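Local structure of probable 3-hydroxyisobutyrate dehydrogenase (Pseudomonas aeruginosa, 3OBB) at the interface of chains A and B. The protein catalyses the NAD-dependent oxidation of L-serine and methyl-L-serine, working as a homotetramer built as a dimer of dimers, with low activity toward beta-hydroxyisobutyrate. Coordinates in Å, arbitrary orientation; residue numbers count along the deposited sequence, not the author numbering. Chains: chain A/B, Probable 3-hydroxyisobutyrate dehydrogenase.

Contact 1: the interface of chains A and B. Residues chain A 265-266, 269, 273; chain B 265-266, 269, 273.
A:Met266 and B:Met266, both selenomethionine, face each other where the two copies of helix 265-279 run antiparallel side by side about a two-fold axis. The modelled approach of their CE methyls is too short to be trusted, so the exact placing of these tips is doubtful. Followed outward, the CB of A:Met266 lies near the terminal methyl CE of B:Met266 only as modelled. With CG anti to the carbonyl carbon (chi1 -40°), the chain bends at chi2 and again at chi3, which turns the last bond, SE to CE, roughly along the partner helix. Its selenium SE packs 3.7 Å from the methyl CD1 of B:Leu269 and 4.1 Å from CD1 of B:Leu273, the side chains running past one another in opposite directions. The tip, CE, is modelled near the backbone O of B:Met266. B:Leu269 divides its CD1 between the selenium and A:Pro265, whose ring carbon CB is 3.9 Å away and whose backbone O is 3.3 Å away, a contact and not a bond. Farther from the axis, B:Leu273 lies obliquely against the proline ring. Every contact recurs with the chains exchanged, giving a symmetric apolar core. Across the axis, CD1 of A:Leu269 meets CD1 of B:Leu269 at 4.0 Å.

Contact 2: the interface of chains A and B. Residues chain A 263-266; chain B 185, 189, 273, 294.
The phenyl ring of B:Phe294 takes A:Pro265 at its edge, with CG of the proline in the ring plane and CD 3.5 Å from CE2. One ring face is covered by its own subunit: CB of B:Glu189 stands 3.9 Å above the plane, over the centre. The chi1 of B:Glu189, 95°, is away from a staggered value, and the chain then runs extended beyond CG, carrying its carboxylate to the start of the A-chain helix 265-279. OE1 accepts the backbone N-H of A:Met266 through its syn lone pair, at 3.0 Å and 155° at the hydrogen. An acid from the partner thus caps this helix end, where the helix dipole would probably favour its negative charge. The B:Glu189 side chain crosses that of A:Met266 at about a right angle, with OE2 3.6 Å from CB. One helical turn earlier, CG2 of B:Ile185 packs 3.6 Å from CG of A:Met266. Beside the ring, two linked waters join the backbones: water 1 lies 2.9 Å from O of A:Ser263 and also bonds O of B:Glu189, while water 2 connects N of A:Ser263 to O of B:Phe294. The site fastens one subunit's helix start to the other's long helix 168-196, helping to hold the A-B pair together.

Contact 3: the interface of chains A and B. Residues chain A 206-207, 210-211; chain B 159, 161.
This is an outlying patch of the two-fold A-B interface, where B:Phe161 on strand 159-164 packs against A:Ile207 in the last turn of helix 201-209 and A:Arg210 just beyond it, widening the contact of a pair that is probably one of the tetramer's constituent dimers. The phenyl ring is approached on a face and along its edge. CG1 of A:Ile207 stands over the ring's attachment atom, 3.4 Å from CG of B:Phe161, and CD1 reaches back to within 3.7 Å of the phenylalanine CB. The two side chains point in opposite senses where they overlap. At the outer rim, the ring turns its edge to A:Arg210: the guanidinium plane is 86° from the ring plane, and CZ of B:Phe161 sits 3.7 Å above the guanidinium face, shifted toward that group's rim. The bends of the arginine at chi2 and chi3 bring its head group round to this position. OE2 of A:Glu206 also lies in the ring plane at the edge, 3.7 Å from CE2 of B:Phe161. It forms a salt bridge with A:Arg210, whose NH2 donates at 2.8 Å in the guanidinium plane, nearly along the carboxylate C-O axis. This pairing probably steadies both groups against the ring. NH1 of A:Arg210 faces the B:Asn159 amide more loosely, with OD1 3.9 Å away. Just past the helix, the A:Ser211 hydroxyl OG donates to the backbone O of A:Ile207 at 2.6 Å, tilted 28° from the carbonyl plane.

Contact 1: the interface of chains A and B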
ATOM      1  N   PRO A 265       3.846   4.435  -5.188  1.00 33.05           N
ATOM      2  CA  PRO A 265       3.103   3.660  -4.194  1.00 32.34           C
ATOM      3  C   PRO A 265       1.783   3.108  -4.698  1.00 31.21           C
ATOM      4  O   PRO A 265       1.409   1.992  -4.335  1.00 30.49           O
ATOM      5  CB  PRO A 265       2.906   4.639  -3.032  1.00 32.99           C
ATOM      6  CG  PRO A 265       3.124   6.007  -3.603  1.00 34.08           C
ATOM      7  CD  PRO A 265       4.045   5.845  -4.772  1.00 33.07           C
HETATM    8  N   MSE A 266       1.091   3.846  -5.552  1.00 30.84           N
HETATM    9  CA  MSE A 266      -0.193   3.338  -6.039  1.00 31.47           C
HETATM   10  C   MSE A 266       0.034   2.257  -7.071  1.00 30.66           C
HETATM   11  O   MSE A 266      -0.540   1.186  -6.945  1.00 30.85           O
HETATM   12  CB  MSE A 266      -1.107   4.460  -6.582  1.00 31.60           C
HETATM   13  CG  MSE A 266      -1.072   5.716  -5.757  1.00 36.24           C
HETATM   14 SE   MSE A 266      -1.845   5.496  -3.944  0.80 48.29          SE
HETATM   15  CE  MSE A 266      -3.354   4.547  -4.567  1.00 33.86           C
ATOM     16  N   LEU A 269       1.417  -0.961  -5.459  1.00 29.48           N
ATOM     17  CA  LEU A 269       0.297  -1.648  -4.822  1.00 29.25           C
ATOM     18  C   LEU A 269      -0.592  -2.273  -5.891  1.00 28.14           C
ATOM     19  O   LEU A 269      -1.001  -3.420  -5.753  1.00 28.83           O
ATOM     20  CB  LEU A 269      -0.526  -0.718  -3.944  1.00 29.10           C
ATOM     21  CG  LEU A 269      -1.208  -1.223  -2.668  1.00 31.19           C
ATOM     22  CD1 LEU A 269      -2.444  -0.373  -2.370  1.00 25.99           C
ATOM     23  CD2 LEU A 269      -1.510  -2.739  -2.533  1.00 29.06           C
ATOM     24  N   LEU A 273      -1.641  -6.386  -6.158  1.00 28.72           N
ATOM     25  CA  LEU A 273      -3.033  -6.847  -6.260  1.00 29.26           C
ATOM     26  C   LEU A 273      -3.262  -7.670  -7.537  1.00 28.86           C
ATOM     27  O   LEU A 273      -3.938  -8.723  -7.509  1.00 28.87           O
ATOM     28  CB  LEU A 273      -4.001  -5.660  -6.161  1.00 27.35           C
ATOM     29  CG  LEU A 273      -3.972  -4.920  -4.795  1.00 31.53           C
ATOM     30  CD1 LEU A 273      -4.903  -3.722  -4.815  1.00 28.21           C
ATOM     31  CD2 LEU A 273      -4.320  -5.839  -3.517  1.00 30.72           C
TER
ATOM     32  N   PRO B 265      -7.775  -0.863  -0.435  1.00 33.05           N
ATOM     33  CA  PRO B 265      -6.317  -0.738  -0.406  1.00 32.34           C
ATOM     34  C   PRO B 265      -5.792   0.537  -1.040  1.00 31.21           C
ATOM     35  O   PRO B 265      -4.819   1.108  -0.546  1.00 30.49           O
ATOM     36  CB  PRO B 265      -5.822  -1.987  -1.143  1.00 32.99           C
ATOM     37  CG  PRO B 265      -6.992  -2.490  -1.933  1.00 34.08           C
ATOM     38  CD  PRO B 265      -8.225  -2.044  -1.211  1.00 33.07           C
HETATM   39  N   MSE B 266      -6.434   1.012  -2.096  1.00 30.84           N
HETATM   40  CA  MSE B 266      -5.933   2.232  -2.731  1.00 31.47           C
HETATM   41  C   MSE B 266      -6.299   3.439  -1.897  1.00 30.66           C
HETATM   42  O   MSE B 266      -5.426   4.237  -1.594  1.00 30.85           O
HETATM   43  CB  MSE B 266      -6.419   2.383  -4.191  1.00 31.60           C
HETATM   44  CG  MSE B 266      -6.415   1.092  -4.961  1.00 36.24           C
HETATM   45 SE   MSE B 266      -4.599   0.363  -5.280  0.80 48.29          SE
HETATM   46  CE  MSE B 266      -3.884   2.033  -5.794  1.00 33.86           C
ATOM     47  N   LEU B 269      -4.268   3.552   1.379  1.00 29.48           N
ATOM     48  CA  LEU B 269      -2.933   4.044   1.049  1.00 29.25           C
ATOM     49  C   LEU B 269      -2.998   5.538   0.751  1.00 28.14           C
ATOM     50  O   LEU B 269      -2.160   6.294   1.227  1.00 28.83           O
ATOM     51  CB  LEU B 269      -2.322   3.307  -0.133  1.00 29.10           C
ATOM     52  CG  LEU B 269      -0.812   3.061  -0.224  1.00 31.19           C
ATOM     53  CD1 LEU B 269      -0.393   2.952  -1.691  1.00 25.99           C
ATOM     54  CD2 LEU B 269       0.145   3.981   0.579  1.00 29.06           C
ATOM     55  N   LEU B 273      -0.758   8.568   2.723  1.00 28.72           N
ATOM     56  CA  LEU B 273       0.056   9.554   1.999  1.00 29.26           C
ATOM     57  C   LEU B 273      -0.389  10.991   2.309  1.00 28.86           C
ATOM     58  O   LEU B 273       0.452  11.892   2.519  1.00 28.87           O
ATOM     59  CB  LEU B 273       0.041   9.261   0.492  1.00 27.35           C
ATOM     60  CG  LEU B 273       0.689   7.905   0.095  1.00 31.53           C
ATOM     61  CD1 LEU B 273       0.563   7.668  -1.398  1.00 28.21           C
ATOM     62  CD2 LEU B 273       2.232   7.737   0.528  1.00 30.72           C
TER

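Contact 2: the interface of chains A and B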
ATOM      1  N   SER A 263       9.197   7.095  -6.871  1.00 35.14           N
ATOM      2  CA  SER A 263       8.298   6.402  -5.959  1.00 33.91           C
ATOM      3  C   SER A 263       6.925   6.208  -6.624  1.00 33.19           C
ATOM      4  O   SER A 263       6.283   7.175  -7.083  1.00 31.65           O
ATOM      5  CB  SER A 263       8.152   7.206  -4.664  1.00 33.47           C
ATOM      6  OG  SER A 263       7.262   6.569  -3.769  1.00 33.00           O
ATOM      7  N   THR A 264       6.482   4.952  -6.670  1.00 32.62           N
ATOM      8  CA  THR A 264       5.178   4.605  -7.263  1.00 32.54           C
ATOM      9  C   THR A 264       4.276   3.796  -6.302  1.00 32.26           C
ATOM     10  O   THR A 264       3.953   2.617  -6.568  1.00 31.72           O
ATOM     11  CB  THR A 264       5.367   3.828  -8.553  1.00 31.55           C
ATOM     12  OG1 THR A 264       6.241   2.712  -8.292  1.00 33.39           O
ATOM     13  CG2 THR A 264       5.956   4.729  -9.594  1.00 32.98           C
ATOM     14  N   PRO A 265       3.846   4.435  -5.188  1.00 33.05           N
ATOM     15  CA  PRO A 265       3.103   3.660  -4.194  1.00 32.34           C
ATOM     16  C   PRO A 265       1.783   3.108  -4.698  1.00 31.21           C
ATOM     17  O   PRO A 265       1.409   1.992  -4.335  1.00 30.49           O
ATOM     18  CB  PRO A 265       2.906   4.639  -3.032  1.00 32.99           C
ATOM     19  CG  PRO A 265       3.124   6.007  -3.603  1.00 34.08           C
ATOM     20  CD  PRO A 265       4.045   5.845  -4.772  1.00 33.07           C
HETATM   21  N   MSE A 266       1.091   3.846  -5.552  1.00 30.84           N
HETATM   22  CA  MSE A 266      -0.193   3.338  -6.039  1.00 31.47           C
HETATM   23  C   MSE A 266       0.034   2.257  -7.071  1.00 30.66           C
HETATM   24  O   MSE A 266      -0.540   1.186  -6.945  1.00 30.85           O
HETATM   25  CB  MSE A 266      -1.107   4.460  -6.582  1.00 31.60           C
HETATM   26  CG  MSE A 266      -1.072   5.716  -5.757  1.00 36.24           C
HETATM   27 SE   MSE A 266      -1.845   5.496  -3.944  0.80 48.29          SE
HETATM   28  CE  MSE A 266      -3.354   4.547  -4.567  1.00 33.86           C
TER
ATOM     29  N   ILE B 185      -3.385  10.927  -6.714  1.00 28.70           N
ATOM     30  CA  ILE B 185      -2.039  10.426  -6.400  1.00 29.06           C
ATOM     31  C   ILE B 185      -1.499   9.615  -7.564  1.00 29.66           C
ATOM     32  O   ILE B 185      -0.332   9.764  -7.951  1.00 28.89           O
ATOM     33  CB  ILE B 185      -2.027   9.619  -5.089  1.00 29.96           C
ATOM     34  CG1 ILE B 185      -2.594  10.498  -3.970  1.00 28.35           C
ATOM     35  CG2 ILE B 185      -0.585   9.175  -4.742  1.00 31.80           C
ATOM     36  CD1 ILE B 185      -2.586   9.826  -2.593  1.00 25.34           C
ATOM     37  N   GLU B 189       1.998  10.633  -9.422  1.00 27.09           N
ATOM     38  CA  GLU B 189       3.088   9.675  -9.458  1.00 28.53           C
ATOM     39  C   GLU B 189       3.445   9.316 -10.907  1.00 28.47           C
ATOM     40  O   GLU B 189       4.627   9.071 -11.221  1.00 28.95           O
ATOM     41  CB  GLU B 189       2.733   8.422  -8.633  1.00 28.14           C
ATOM     42  CG  GLU B 189       2.163   7.275  -9.407  1.00 29.46           C
ATOM     43  CD  GLU B 189       1.855   6.034  -8.508  1.00 29.15           C
ATOM     44  OE1 GLU B 189       2.000   6.127  -7.265  1.00 27.16           O
ATOM     45  OE2 GLU B 189       1.489   4.976  -9.076  1.00 28.20           O
ATOM     46  N   LEU B 273      -0.758   8.568   2.723  1.00 28.72           N
ATOM     47  CA  LEU B 273       0.056   9.554   1.999  1.00 29.26           C
ATOM     48  C   LEU B 273      -0.389  10.991   2.309  1.00 28.86           C
ATOM     49  O   LEU B 273       0.452  11.892   2.519  1.00 28.87           O
ATOM     50  CB  LEU B 273       0.041   9.261   0.492  1.00 27.35           C
ATOM     51  CG  LEU B 273       0.689   7.905   0.095  1.00 31.53           C
ATOM     52  CD1 LEU B 273       0.563   7.668  -1.398  1.00 28.21           C
ATOM     53  CD2 LEU B 273       2.232   7.737   0.528  1.00 30.72           C
ATOM     54  N   PHE B 294       6.482  13.240  -4.853  1.00 33.82           N
ATOM     55  CA  PHE B 294       7.144  12.575  -5.994  1.00 34.71           C
ATOM     56  C   PHE B 294       8.126  13.421  -6.778  1.00 37.35           C
ATOM     57  O   PHE B 294       8.975  12.866  -7.484  1.00 37.96           O
ATOM     58  CB  PHE B 294       6.088  12.022  -6.952  1.00 33.85           C
ATOM     59  CG  PHE B 294       5.006  11.265  -6.259  1.00 33.25           C
ATOM     60  CD1 PHE B 294       3.745  11.825  -6.106  1.00 31.58           C
ATOM     61  CD2 PHE B 294       5.264  10.008  -5.734  1.00 32.73           C
ATOM     62  CE1 PHE B 294       2.739  11.137  -5.465  1.00 32.57           C
ATOM     63  CE2 PHE B 294       4.264   9.307  -5.068  1.00 35.00           C
ATOM     64  CZ  PHE B 294       3.000   9.880  -4.930  1.00 35.52           C
TER
HETATM   65  O   HOH W   1       6.824   8.816  -9.353  1.00 27.85           O
HETATM   66  O   HOH W   2       8.714   9.814  -7.796  1.00 42.33           O

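Contact 3: the interface of chains A and B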
ATOM      1  N   GLU A 206     -22.897   6.341 -12.274  1.00 33.75           N
ATOM      2  CA  GLU A 206     -23.213   7.565 -13.018  1.00 34.87           C
ATOM      3  C   GLU A 206     -22.719   8.796 -12.234  1.00 33.93           C
ATOM      4  O   GLU A 206     -22.137   9.725 -12.814  1.00 33.19           O
ATOM      5  CB  GLU A 206     -24.716   7.669 -13.376  1.00 36.21           C
ATOM      6  CG  GLU A 206     -25.047   8.992 -14.124  1.00 39.00           C
ATOM      7  CD  GLU A 206     -26.537   9.421 -14.165  1.00 41.67           C
ATOM      8  OE1 GLU A 206     -27.403   8.738 -13.546  1.00 47.20           O
ATOM      9  OE2 GLU A 206     -26.822  10.476 -14.812  1.00 42.54           O
ATOM     10  N   ILE A 207     -22.947   8.798 -10.917  1.00 33.41           N
ATOM     11  CA  ILE A 207     -22.566   9.948 -10.073  1.00 32.93           C
ATOM     12  C   ILE A 207     -21.063  10.203 -10.149  1.00 31.92           C
ATOM     13  O   ILE A 207     -20.622  11.322 -10.418  1.00 30.95           O
ATOM     14  CB  ILE A 207     -23.044   9.752  -8.607  1.00 33.34           C
ATOM     15  CG1 ILE A 207     -24.550   9.980  -8.504  1.00 33.41           C
ATOM     16  CG2 ILE A 207     -22.359  10.699  -7.652  1.00 32.62           C
ATOM     17  CD1 ILE A 207     -25.194   9.325  -7.288  1.00 32.43           C
ATOM     18  N   ARG A 210     -19.589  11.295 -13.575  1.00 33.42           N
ATOM     19  CA  ARG A 210     -19.917  12.674 -13.922  1.00 33.68           C
ATOM     20  C   ARG A 210     -19.339  13.698 -12.923  1.00 33.61           C
ATOM     21  O   ARG A 210     -19.568  14.904 -13.063  1.00 33.24           O
ATOM     22  CB  ARG A 210     -21.431  12.843 -13.978  1.00 34.92           C
ATOM     23  CG  ARG A 210     -22.136  12.179 -15.143  1.00 35.46           C
ATOM     24  CD  ARG A 210     -23.073  13.260 -15.696  1.00 41.17           C
ATOM     25  NE  ARG A 210     -24.441  12.869 -15.543  1.00 44.15           N
ATOM     26  CZ  ARG A 210     -25.497  13.628 -15.821  1.00 45.68           C
ATOM     27  NH1 ARG A 210     -25.367  14.887 -16.245  1.00 44.84           N
ATOM     28  NH2 ARG A 210     -26.705  13.102 -15.656  1.00 46.15           N
ATOM     29  N   SER A 211     -18.584  13.210 -11.942  1.00 32.53           N
ATOM     30  CA  SER A 211     -18.039  14.054 -10.894  1.00 33.31           C
ATOM     31  C   SER A 211     -16.510  13.952 -10.796  1.00 32.45           C
ATOM     32  O   SER A 211     -15.849  13.454 -11.724  1.00 32.23           O
ATOM     33  CB  SER A 211     -18.731  13.762  -9.556  1.00 33.13           C
ATOM     34  OG  SER A 211     -20.137  13.829  -9.728  1.00 35.80           O
TER
ATOM     35  N   ASN B 159     -25.794  19.715 -11.220  1.00 44.03           N
ATOM     36  CA  ASN B 159     -26.190  18.308 -11.247  1.00 43.39           C
ATOM     37  C   ASN B 159     -26.795  17.893  -9.925  1.00 41.93           C
ATOM     38  O   ASN B 159     -26.194  18.099  -8.873  1.00 40.24           O
ATOM     39  CB  ASN B 159     -25.018  17.387 -11.565  1.00 42.82           C
ATOM     40  CG  ASN B 159     -24.596  17.472 -13.003  1.00 44.33           C
ATOM     41  OD1 ASN B 159     -25.352  17.959 -13.852  1.00 46.24           O
ATOM     42  ND2 ASN B 159     -23.375  17.008 -13.293  1.00 42.39           N
ATOM     43  N   PHE B 161     -28.176  14.574  -8.106  1.00 40.38           N
ATOM     44  CA  PHE B 161     -28.347  13.146  -8.139  1.00 40.56           C
ATOM     45  C   PHE B 161     -29.066  12.647  -6.911  1.00 41.17           C
ATOM     46  O   PHE B 161     -28.722  13.047  -5.796  1.00 41.69           O
ATOM     47  CB  PHE B 161     -26.983  12.453  -8.244  1.00 38.49           C
ATOM     48  CG  PHE B 161     -26.234  12.793  -9.489  1.00 38.15           C
ATOM     49  CD1 PHE B 161     -25.192  13.720  -9.459  1.00 35.37           C
ATOM     50  CD2 PHE B 161     -26.552  12.185 -10.699  1.00 38.97           C
ATOM     51  CE1 PHE B 161     -24.469  14.018 -10.601  1.00 35.33           C
ATOM     52  CE2 PHE B 161     -25.848  12.507 -11.863  1.00 39.20           C
ATOM     53  CZ  PHE B 161     -24.804  13.434 -11.809  1.00 38.23           C
TER

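Contact 1 and contact 2 adjoin, their C-alpha centres about 8 Å apart, and share A:Pro265, A:Met266 and B:Leu273: the start of helix 265-279 is used at once in an apolar core and in a capped helix end. Contact 3 lies about 25 Å from contact 1 and 27 Å from contact 2, and uses other elements, so the subunits are gripped at well-separated places. Two-fold symmetry repeats each set with chains exchanged. The centre of contact 2 is about 16 Å from the active-site A:Lys173, whose helix 168-196 also enters that contact through its partner copy; packing of the A-B pair may therefore help support the catalytic region.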